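Local coordinates for GH3 beta-N-acetylglucosaminidase (Paenibacillaceae, PDB 6K5J), which hydrolyses beta-linked N-acetylglucosamine from the non-reducing ends of its substrates, as a member of glycoside hydrolase family 3, at residues 46-51 against 57-62; 64-69 against 78-83; 126-131 against 354-359. All coordinates share one frame; numbering follows the deposited sequence.

Contact 1: residues 46-51 against 57-62; sequences IIYFRR and AQVAKL. With NAG (2-acetamido-2-deoxy-beta-D-glucopyranose), chain B.
Tyr48 is the residue to look at first: its ring reaches from the 46-51 segment across to helix 56-72, where Leu62 and Val59 meet it. CG of Tyr48 stands anti to its own carbonyl carbon (chi1 -73°), which carries the ring away from the sheet and toward the helix. Two different parts of the ring are engaged. On one flank, Tyr48 CE1 packs against Leu62 CD2 at 3.6 Å; on the other, Tyr48 CE2 lies 4.0 Å from Val59 CG1. Both methyls approach the ring obliquely. The phenol end goes further still and comes within 3.5 Å of Leu62 CG, Tyr48 OH being the atom concerned. Leu62 faces it from the opposite direction, with its own CG set anti to the backbone N (chi1 171°). Val59 and Tyr48 instead pass alongside each other, a slighter touch.

No hydrogen bond joins the two segments, so this is an apolar interface with one polar atom inside it. That atom, Tyr48 OH, is satisfied by a hydrogen bond with Ser63 OG, from the residue after Leu62 in the helix. The buried ring is thus held at its far end as well as along its flanks.

The next residue, Phe49, belongs to the inner side, where its CE2 lies 3.4 Å from O6 of the bound NAG, the oxygen sitting at the ring edge near its plane. The Tyr48 side chain therefore looks outward to the helix while its neighbour looks inward to the sugar. In the sheet, strand 45-47 runs parallel between strands 21-23 and 79-81, helix 56-72 lies outside it, and Leu66 of that helix continues the packing onto Ile46 and Tyr48.

Contact 2: residues 64-69 against 78-83; sequences AELQQI and LLISID. With NAG (2-acetamido-2-deoxy-beta-D-glucopyranose), chain B.
Gln67 and Leu78 make the tight part of this contact, a closed two-bond pairing between a side-chain amide and a stretch of backbone. Leu78 N donates to Gln67 OE1 at 3.0 Å, almost perfectly straight (177°). Gln67 NE2 gives a hydrogen back to Leu78 O, also at 3.0 Å but more bent at 155°. In both bonds the donor sits somewhat tilted from the acceptor's carbonyl plane, while Leu78 O lies close to the amide plane of Gln67. With both ends of the amide used, its rotation is fixed. The chain must fold to get there: a bend at chi2 (-75°) swings the end of Gln67 in toward the strand. Leu78 O, just ahead of strand 79-81, has a second donor in Asn131 ND2, so two amides share it.

Beside this polar pair the rest is looser van der Waals contact. Leu78 CD1 lies against the Leu66 carbonyl and CB, 3.6 Å from Leu66 O and 4.0 Å from Leu66 CB. Further along, Leu66 CD1 and Ile80 CD1 just meet at 4.4 Å, and Ile80 CD1 also brushes Gln67 NE2 at 3.8 Å. The other side of the helix is open to solvent, where Ala64 points away from the strand and Gln68 stretches outward toward Glu72.

At the far end of the 78-83 segment, Asp83 OD1 accepts a hydrogen bond from NAG O4 at 2.6 Å, and OD2 forms a salt bridge with Arg91. The helix grips the start of the strand, and the sugar lies past the strand's C-terminal end. That is the plan of a TIM-type beta/alpha barrel: helix 56-72 leads back to strand 79-81 in a beta-alpha-beta unit, with the sugar-binding Asp83 in the loop that follows the C-terminal end of the strand.

Contact 3: residues 126-131 against 354-359; sequences RALGIN and DTLVTD
Leu356 touching Leu128 and Ala127 is a small, partly buried apolar contact, made where the C-terminal end of helix 111-127 meets the long connection running from helix 323-339 to helix 359-372. A single methyl does the work. Leu356 CD1 reaches Leu128 CD2 at 4.0 Å and sits 4.3 Å from Ala127 CB. The two leucines slide past each other in opposite directions, meeting by one methyl apiece, and the alanine lies at the exposed margin. Leu356 is stretched out to do this: its CG is anti to the carbonyl carbon (chi1 -59°) and the rest of the chain continues extended. Leu128 is the buried member, since on its other sides it packs on Pro56 and Val59 of helix 56-72.

No hydrogen bond crosses between the two segments. In the connection, Val357 N donates to Thr355 OG1 (3.1 Å), bridging over Leu356. Separately, the Leu356 backbone is tied by a hydrogen bond to Gly95, far back in the chain. Just beyond, Thr358 OG1 caps Lys361 N at the start of helix 359-372, which leads toward the mixed sheet of the C-terminal part of the chain.

On the other side, the helix finishes as Gly129 N bonds to Arg126 O at 3.0 Å and Ile130 N bonds back to Leu125 O. Gly129 takes a positive phi of 81°, a conformation that glycine adopts readily. The pieces that meet are thus a Schellman motif closing one helix and an ST turn followed by the N-cap of another.

How the contacts relate
From the N terminus, contact 1 closes the short loop between strand 45-47 and helix 56-72, and contact 2 closes the next one, from that helix to strand 79-81. Contact 3 then spans more than two hundred residues. The three follow in series; none nests or crosses. Contacts 1 and 2 share the helix and are bonded through their neighbouring strands, with Ile46 O to Ser81 N at 2.8 Å. Contact 3 joins them from the following part of the barrel: Ile130 packs on Tyr48, and Asn131 OD1 bonds to Ile80 N. Its 354-359 side connects this side of the barrel to the chain leading into helix 359-372 and the C-terminal part of the chain.

Contact 1: residues 46-51 against 57-62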
loop_
_atom_site.group_PDB
_atom_site.type_symbol
_atom_site.label_atom_id
_atom_site.label_comp_id
_atom_site.label_asym_id
_atom_site.label_seq_id
_atom_site.Cartn_x
_atom_site.Cartn_y
_atom_site.Cartn_z
ATOM N N ILE A 46 0.363 0.570 18.067
ATOM C CA ILE A 46 1.547 -0.099 17.541
ATOM C C ILE A 46 1.337 -0.296 16.048
ATOM O O ILE A 46 0.237 -0.659 15.623
ATOM C CB ILE A 46 1.776 -1.466 18.224
ATOM C CG1 ILE A 46 2.004 -1.302 19.726
ATOM C CG2 ILE A 46 2.933 -2.242 17.551
ATOM C CD1 ILE A 46 3.360 -0.670 20.071
ATOM N N ILE A 47 2.373 -0.055 15.247
ATOM C CA ILE A 47 2.354 -0.401 13.827
ATOM C C ILE A 47 3.381 -1.502 13.578
ATOM O O ILE A 47 4.524 -1.416 14.047
ATOM C CB ILE A 47 2.618 0.822 12.923
ATOM C CG1 ILE A 47 2.681 0.377 11.450
ATOM C CG2 ILE A 47 3.889 1.571 13.352
ATOM C CD1 ILE A 47 2.581 1.505 10.437
ATOM N N TYR A 48 2.969 -2.535 12.842
ATOM C CA TYR A 48 3.831 -3.649 12.458
ATOM C C TYR A 48 4.497 -3.387 11.106
ATOM O O TYR A 48 3.884 -2.821 10.192
ATOM C CB TYR A 48 3.029 -4.946 12.339
ATOM C CG TYR A 48 2.552 -5.594 13.626
ATOM C CD1 TYR A 48 3.230 -5.415 14.831
ATOM C CD2 TYR A 48 1.433 -6.428 13.617
ATOM C CE1 TYR A 48 2.796 -6.048 16.001
ATOM C CE2 TYR A 48 0.994 -7.058 14.775
ATOM C CZ TYR A 48 1.676 -6.856 15.964
ATOM O OH TYR A 48 1.245 -7.487 17.107
ATOM N N PHE A 49 5.737 -3.861 10.972
ATOM C CA PHE A 49 6.428 -3.981 9.689
ATOM C C PHE A 49 6.893 -5.425 9.499
ATOM O O PHE A 49 6.651 -6.281 10.345
ATOM C CB PHE A 49 7.574 -2.965 9.600
ATOM C CG PHE A 49 7.074 -1.551 9.489
ATOM C CD1 PHE A 49 6.737 -0.835 10.631
ATOM C CD2 PHE A 49 6.848 -0.977 8.246
ATOM C CE1 PHE A 49 6.227 0.455 10.541
ATOM C CE2 PHE A 49 6.334 0.315 8.140
ATOM C CZ PHE A 49 6.027 1.031 9.292
ATOM N N ARG A 50 7.529 -5.691 8.348
ATOM C CA ARG A 50 7.982 -7.046 8.012
ATOM C C ARG A 50 8.815 -7.666 9.138
ATOM O O ARG A 50 8.734 -8.874 9.391
ATOM C CB ARG A 50 8.777 -7.005 6.694
ATOM C CG ARG A 50 9.255 -8.364 6.173
ATOM C CD ARG A 50 9.674 -8.283 4.675
ATOM N NE ARG A 50 8.581 -7.775 3.849
ATOM C CZ ARG A 50 7.655 -8.533 3.265
ATOM N NH1 ARG A 50 7.690 -9.852 3.383
ATOM N NH2 ARG A 50 6.689 -7.976 2.556
ATOM N N ARG A 51 9.613 -6.845 9.832
ATOM C CA ARG A 51 10.459 -7.315 10.931
ATOM C C ARG A 51 9.659 -7.930 12.078
ATOM O O ARG A 51 10.218 -8.713 12.853
ATOM C CB ARG A 51 11.304 -6.160 11.476
ATOM C CG ARG A 51 10.435 -5.003 12.012
ATOM C CD ARG A 51 11.235 -3.763 12.437
ATOM N NE ARG A 51 10.321 -2.722 12.919
ATOM C CZ ARG A 51 10.246 -1.483 12.436
ATOM N NH1 ARG A 51 11.057 -1.081 11.462
ATOM N NH2 ARG A 51 9.354 -0.637 12.949
ATOM N N ALA A 57 0.938 -17.798 13.481
ATOM C CA ALA A 57 0.910 -18.141 14.901
ATOM C C ALA A 57 1.748 -17.165 15.715
ATOM O O ALA A 57 1.347 -16.749 16.808
ATOM C CB ALA A 57 1.412 -19.570 15.115
ATOM N N GLN A 58 2.902 -16.768 15.178
ATOM C CA GLN A 58 3.776 -15.832 15.874
ATOM C C GLN A 58 3.158 -14.435 15.948
ATOM O O GLN A 58 3.271 -13.754 16.979
ATOM C CB GLN A 58 5.152 -15.808 15.184
ATOM C CG GLN A 58 6.046 -14.628 15.584
ATOM C CD GLN A 58 5.824 -13.414 14.682
ATOM O OE1 GLN A 58 5.572 -13.559 13.493
ATOM N NE2 GLN A 58 5.903 -12.226 15.252
ATOM N N VAL A 59 2.497 -13.987 14.873
ATOM C CA VAL A 59 1.902 -12.651 14.874
ATOM C C VAL A 59 0.746 -12.589 15.868
ATOM O O VAL A 59 0.632 -11.646 16.658
ATOM C CB VAL A 59 1.438 -12.253 13.456
ATOM C CG1 VAL A 59 0.824 -10.839 13.472
ATOM C CG2 VAL A 59 2.610 -12.306 12.469
ATOM N N ALA A 60 -0.140 -13.587 15.821
ATOM C CA ALA A 60 -1.245 -13.644 16.773
ATOM C C ALA A 60 -0.733 -13.649 18.209
ATOM O O ALA A 60 -1.278 -12.953 19.078
ATOM C CB ALA A 60 -2.105 -14.882 16.497
ATOM N N LYS A 61 0.320 -14.425 18.479
ATOM C CA LYS A 61 0.918 -14.417 19.812
ATOM C C LYS A 61 1.443 -13.036 20.175
ATOM O O LYS A 61 1.287 -12.581 21.317
ATOM C CB LYS A 61 2.064 -15.423 19.888
ATOM C CG LYS A 61 1.682 -16.825 20.280
ATOM C CD LYS A 61 2.953 -17.591 20.652
ATOM C CE LYS A 61 3.960 -16.646 21.309
ATOM N NZ LYS A 61 4.928 -17.334 22.225
ATOM N N LEU A 62 2.089 -12.369 19.219
ATOM C CA LEU A 62 2.676 -11.058 19.478
ATOM C C LEU A 62 1.601 -10.016 19.772
ATOM O O LEU A 62 1.731 -9.221 20.710
ATOM C CB LEU A 62 3.538 -10.637 18.281
ATOM C CG LEU A 62 4.051 -9.197 18.294
ATOM C CD1 LEU A 62 4.976 -8.969 19.480
ATOM C CD2 LEU A 62 4.762 -8.894 16.971
HETATM C C1 NAG B . 4.501 6.152 4.637
HETATM C C2 NAG B . 3.493 5.826 3.505
HETATM C C3 NAG B . 2.137 5.373 4.077
HETATM C C4 NAG B . 2.313 4.310 5.153
HETATM C C5 NAG B . 3.266 4.830 6.215
HETATM C C6 NAG B . 3.520 3.854 7.342
HETATM C C7 NAG B . 3.369 6.965 1.318
HETATM C C8 NAG B . 3.131 8.279 0.623
HETATM N N2 NAG B . 3.313 6.994 2.653
HETATM O O1 NAG B . 5.763 6.262 4.069
HETATM O O3 NAG B . 1.316 4.860 3.032
HETATM O O4 NAG B . 1.059 3.996 5.745
HETATM O O5 NAG B . 4.529 5.086 5.594
HETATM O O6 NAG B . 4.293 2.744 6.903
HETATM O O7 NAG B . 3.578 5.926 0.695
#

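Contact 2: residues 64-69 against 78-83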
loop_
_atom_site.group_PDB
_atom_site.type_symbol
_atom_site.label_atom_id
_atom_site.label_comp_id
_atom_site.label_asym_id
_atom_site.label_seq_id
_atom_site.Cartn_x
_atom_site.Cartn_y
_atom_site.Cartn_z
ATOM N N ALA A 64 -1.390 -10.567 20.975
ATOM C CA ALA A 64 -1.971 -10.859 22.282
ATOM C C ALA A 64 -1.022 -10.457 23.406
ATOM O O ALA A 64 -1.465 -9.991 24.464
ATOM C CB ALA A 64 -2.326 -12.343 22.375
ATOM N N GLU A 65 0.288 -10.638 23.190
ATOM C CA GLU A 65 1.282 -10.231 24.179
ATOM C C GLU A 65 1.263 -8.725 24.385
ATOM O O GLU A 65 1.271 -8.247 25.525
ATOM C CB GLU A 65 2.686 -10.688 23.757
ATOM C CG GLU A 65 3.773 -10.328 24.791
ATOM C CD GLU A 65 5.195 -10.646 24.338
ATOM O OE1 GLU A 65 5.430 -10.770 23.116
ATOM O OE2 GLU A 65 6.087 -10.766 25.212
ATOM N N LEU A 66 1.251 -7.957 23.290
ATOM C CA LEU A 66 1.207 -6.505 23.422
ATOM C C LEU A 66 -0.041 -6.057 24.177
ATOM O O LEU A 66 0.026 -5.160 25.024
ATOM C CB LEU A 66 1.268 -5.842 22.038
ATOM C CG LEU A 66 2.597 -6.013 21.287
ATOM C CD1 LEU A 66 2.469 -5.593 19.812
ATOM C CD2 LEU A 66 3.744 -5.238 21.972
ATOM N N GLN A 67 -1.190 -6.659 23.870
ATOM C CA GLN A 67 -2.415 -6.300 24.574
ATOM C C GLN A 67 -2.346 -6.696 26.043
ATOM O O GLN A 67 -2.863 -5.983 26.913
ATOM C CB GLN A 67 -3.613 -6.954 23.888
ATOM C CG GLN A 67 -3.808 -6.488 22.445
ATOM C CD GLN A 67 -4.387 -5.103 22.334
ATOM O OE1 GLN A 67 -4.462 -4.347 23.320
ATOM N NE2 GLN A 67 -4.788 -4.740 21.117
ATOM N N GLN A 68 -1.705 -7.825 26.336
ATOM C CA GLN A 68 -1.555 -8.249 27.723
ATOM C C GLN A 68 -0.658 -7.294 28.496
ATOM O O GLN A 68 -0.929 -6.986 29.660
ATOM C CB GLN A 68 -0.998 -9.670 27.765
ATOM C CG GLN A 68 -0.743 -10.209 29.159
ATOM C CD GLN A 68 -0.170 -11.611 29.109
ATOM O OE1 GLN A 68 0.322 -12.053 28.065
ATOM N NE2 GLN A 68 -0.224 -12.319 30.233
ATOM N N ILE A 69 0.419 -6.823 27.862
ATOM C CA ILE A 69 1.304 -5.852 28.501
ATOM C C ILE A 69 0.537 -4.585 28.840
ATOM O O ILE A 69 0.705 -4.009 29.924
ATOM C CB ILE A 69 2.515 -5.560 27.591
ATOM C CG1 ILE A 69 3.454 -6.772 27.557
ATOM C CG2 ILE A 69 3.259 -4.299 28.037
ATOM C CD1 ILE A 69 4.496 -6.736 26.423
ATOM N N LEU A 78 -4.756 -1.408 22.874
ATOM C CA LEU A 78 -3.988 -0.817 21.782
ATOM C C LEU A 78 -4.682 -0.949 20.433
ATOM O O LEU A 78 -5.277 -1.985 20.118
ATOM C CB LEU A 78 -2.620 -1.490 21.677
ATOM C CG LEU A 78 -1.671 -1.364 22.865
ATOM C CD1 LEU A 78 -0.580 -2.410 22.735
ATOM C CD2 LEU A 78 -1.079 0.037 22.888
ATOM N N LEU A 79 -4.562 0.095 19.617
ATOM C CA LEU A 79 -4.666 -0.091 18.177
ATOM C C LEU A 79 -3.392 -0.760 17.664
ATOM O O LEU A 79 -2.281 -0.410 18.067
ATOM C CB LEU A 79 -4.888 1.254 17.470
ATOM C CG LEU A 79 -6.268 1.890 17.688
ATOM C CD1 LEU A 79 -6.251 3.371 17.283
ATOM C CD2 LEU A 79 -7.336 1.113 16.912
ATOM N N ILE A 80 -3.553 -1.732 16.770
ATOM C CA ILE A 80 -2.434 -2.441 16.168
ATOM C C ILE A 80 -2.656 -2.399 14.661
ATOM O O ILE A 80 -3.625 -2.980 14.153
ATOM C CB ILE A 80 -2.313 -3.880 16.690
ATOM C CG1 ILE A 80 -2.010 -3.860 18.199
ATOM C CG2 ILE A 80 -1.215 -4.646 15.953
ATOM C CD1 ILE A 80 -1.827 -5.234 18.838
ATOM N N SER A 81 -1.782 -1.689 13.952
ATOM C CA SER A 81 -1.963 -1.401 12.536
ATOM C C SER A 81 -0.821 -1.992 11.709
ATOM O O SER A 81 0.108 -2.607 12.242
ATOM C CB SER A 81 -2.069 0.104 12.293
ATOM O OG SER A 81 -2.655 0.344 11.006
ATOM N N ILE A 82 -0.895 -1.761 10.405
ATOM C CA ILE A 82 -0.034 -2.414 9.422
ATOM C C ILE A 82 -0.314 -1.765 8.074
ATOM O O ILE A 82 -1.377 -1.172 7.878
ATOM C CB ILE A 82 -0.335 -3.948 9.403
ATOM C CG1 ILE A 82 0.697 -4.722 8.574
ATOM C CG2 ILE A 82 -1.762 -4.228 8.874
ATOM C CD1 ILE A 82 0.553 -6.232 8.697
ATOM N N ASP A 83 0.648 -1.844 7.145
ATOM C CA ASP A 83 0.412 -1.426 5.752
ATOM C C ASP A 83 0.139 -2.653 4.884
ATOM O O ASP A 83 0.967 -3.075 4.082
ATOM C CB ASP A 83 1.610 -0.662 5.194
ATOM C CG ASP A 83 1.903 0.595 5.946
ATOM O OD1 ASP A 83 0.964 1.404 6.128
ATOM O OD2 ASP A 83 3.076 0.770 6.341
HETATM C C1 NAG B . 4.501 6.152 4.637
HETATM C C2 NAG B . 3.493 5.826 3.505
HETATM C C3 NAG B . 2.137 5.373 4.077
HETATM C C4 NAG B . 2.313 4.310 5.153
HETATM C C5 NAG B . 3.266 4.830 6.215
HETATM C C6 NAG B . 3.520 3.854 7.342
HETATM C C7 NAG B . 3.369 6.965 1.318
HETATM C C8 NAG B . 3.131 8.279 0.623
HETATM N N2 NAG B . 3.313 6.994 2.653
HETATM O O1 NAG B . 5.763 6.262 4.069
HETATM O O3 NAG B . 1.316 4.860 3.032
HETATM O O4 NAG B . 1.059 3.996 5.745
HETATM O O5 NAG B . 4.529 5.086 5.594
HETATM O O6 NAG B . 4.293 2.744 6.903
HETATM O O7 NAG B . 3.578 5.926 0.695
#

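Contact 3: residues 126-131 against 354-359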
loop_
_atom_site.group_PDB
_atom_site.type_symbol
_atom_site.label_atom_id
_atom_site.label_comp_id
_atom_site.label_asym_id
_atom_site.label_seq_id
_atom_site.Cartn_x
_atom_site.Cartn_y
_atom_site.Cartn_z
ATOM N N ARG A 126 -7.472 -9.626 11.372
ATOM C CA ARG A 126 -8.144 -9.679 12.669
ATOM C C ARG A 126 -7.836 -10.984 13.395
ATOM O O ARG A 126 -7.661 -10.998 14.622
ATOM C CB ARG A 126 -9.652 -9.500 12.490
ATOM C CG ARG A 126 -10.417 -9.189 13.783
ATOM C CD ARG A 126 -9.905 -7.910 14.450
ATOM N NE ARG A 126 -10.137 -7.920 15.896
ATOM C CZ ARG A 126 -10.883 -7.032 16.555
ATOM N NH1 ARG A 126 -11.473 -6.034 15.914
ATOM N NH2 ARG A 126 -11.039 -7.146 17.870
ATOM N N ALA A 127 -7.732 -12.086 12.646
ATOM C CA ALA A 127 -7.327 -13.358 13.236
ATOM C C ALA A 127 -5.930 -13.290 13.834
ATOM O O ALA A 127 -5.606 -14.090 14.721
ATOM C CB ALA A 127 -7.397 -14.466 12.186
ATOM N N LEU A 128 -5.098 -12.344 13.388
ATOM C CA LEU A 128 -3.763 -12.173 13.935
ATOM C C LEU A 128 -3.705 -11.115 15.033
ATOM O O LEU A 128 -2.608 -10.752 15.467
ATOM C CB LEU A 128 -2.779 -11.814 12.817
ATOM C CG LEU A 128 -2.735 -12.771 11.625
ATOM C CD1 LEU A 128 -1.623 -12.357 10.663
ATOM C CD2 LEU A 128 -2.533 -14.208 12.068
ATOM N N GLY A 129 -4.852 -10.608 15.489
ATOM C CA GLY A 129 -4.857 -9.570 16.500
ATOM C C GLY A 129 -4.607 -8.176 15.971
ATOM O O GLY A 129 -4.438 -7.240 16.767
ATOM N N ILE A 130 -4.568 -8.009 14.658
ATOM C CA ILE A 130 -4.419 -6.698 14.031
ATOM C C ILE A 130 -5.811 -6.117 13.805
ATOM O O ILE A 130 -6.671 -6.759 13.190
ATOM C CB ILE A 130 -3.639 -6.820 12.708
ATOM C CG1 ILE A 130 -2.221 -7.320 12.990
ATOM C CG2 ILE A 130 -3.634 -5.501 11.946
ATOM C CD1 ILE A 130 -1.549 -7.987 11.789
ATOM N N ASN A 131 -6.041 -4.901 14.295
ATOM C CA ASN A 131 -7.381 -4.324 14.303
ATOM C C ASN A 131 -7.457 -3.016 13.527
ATOM O O ASN A 131 -8.489 -2.341 13.569
ATOM C CB ASN A 131 -7.870 -4.125 15.746
ATOM C CG ASN A 131 -6.893 -3.328 16.593
ATOM O OD1 ASN A 131 -6.340 -2.333 16.140
ATOM N ND2 ASN A 131 -6.682 -3.762 17.835
ATOM N N ASP A 354 1.003 -23.277 11.084
ATOM C CA ASP A 354 -0.360 -23.109 10.594
ATOM C C ASP A 354 -0.430 -22.026 9.519
ATOM O O ASP A 354 0.348 -21.064 9.517
ATOM C CB ASP A 354 -1.303 -22.738 11.739
ATOM C CG ASP A 354 -1.717 -23.941 12.577
ATOM O OD1 ASP A 354 -1.353 -25.083 12.221
ATOM O OD2 ASP A 354 -2.396 -23.728 13.598
ATOM N N THR A 355 -1.398 -22.174 8.617
ATOM C CA THR A 355 -1.654 -21.190 7.575
ATOM C C THR A 355 -3.120 -20.788 7.589
ATOM O O THR A 355 -3.993 -21.572 7.982
ATOM C CB THR A 355 -1.293 -21.725 6.188
ATOM O OG1 THR A 355 -1.508 -20.697 5.214
ATOM C CG2 THR A 355 -2.162 -22.933 5.835
ATOM N N LEU A 356 -3.385 -19.547 7.170
ATOM C CA LEU A 356 -4.756 -19.090 6.983
ATOM C C LEU A 356 -5.240 -19.281 5.555
ATOM O O LEU A 356 -6.414 -19.016 5.276
ATOM C CB LEU A 356 -4.890 -17.609 7.368
ATOM C CG LEU A 356 -4.518 -17.247 8.811
ATOM C CD1 LEU A 356 -4.755 -15.748 9.055
ATOM C CD2 LEU A 356 -5.317 -18.101 9.794
ATOM N N VAL A 357 -4.352 -19.699 4.648
ATOM C CA VAL A 357 -4.733 -19.904 3.256
ATOM C C VAL A 357 -5.747 -21.040 3.165
ATOM O O VAL A 357 -5.604 -22.076 3.827
ATOM C CB VAL A 357 -3.480 -20.213 2.420
ATOM C CG1 VAL A 357 -3.842 -20.595 0.983
ATOM C CG2 VAL A 357 -2.513 -19.022 2.438
ATOM N N THR A 358 -6.787 -20.842 2.353
ATOM C CA THR A 358 -7.755 -21.889 2.030
ATOM C C THR A 358 -7.903 -21.995 0.516
ATOM O O THR A 358 -7.625 -21.049 -0.224
ATOM C CB THR A 358 -9.148 -21.642 2.655
ATOM O OG1 THR A 358 -9.760 -20.488 2.062
ATOM C CG2 THR A 358 -9.073 -21.464 4.186
ATOM N N ASP A 359 -8.356 -23.166 0.055
ATOM C CA ASP A 359 -8.626 -23.322 -1.371
ATOM C C ASP A 359 -9.663 -22.311 -1.841
ATOM O O ASP A 359 -9.533 -21.737 -2.926
ATOM C CB ASP A 359 -9.090 -24.750 -1.674
ATOM C CG ASP A 359 -8.016 -25.780 -1.413
ATOM O OD1 ASP A 359 -6.822 -25.412 -1.345
ATOM O OD2 ASP A 359 -8.367 -26.970 -1.285
#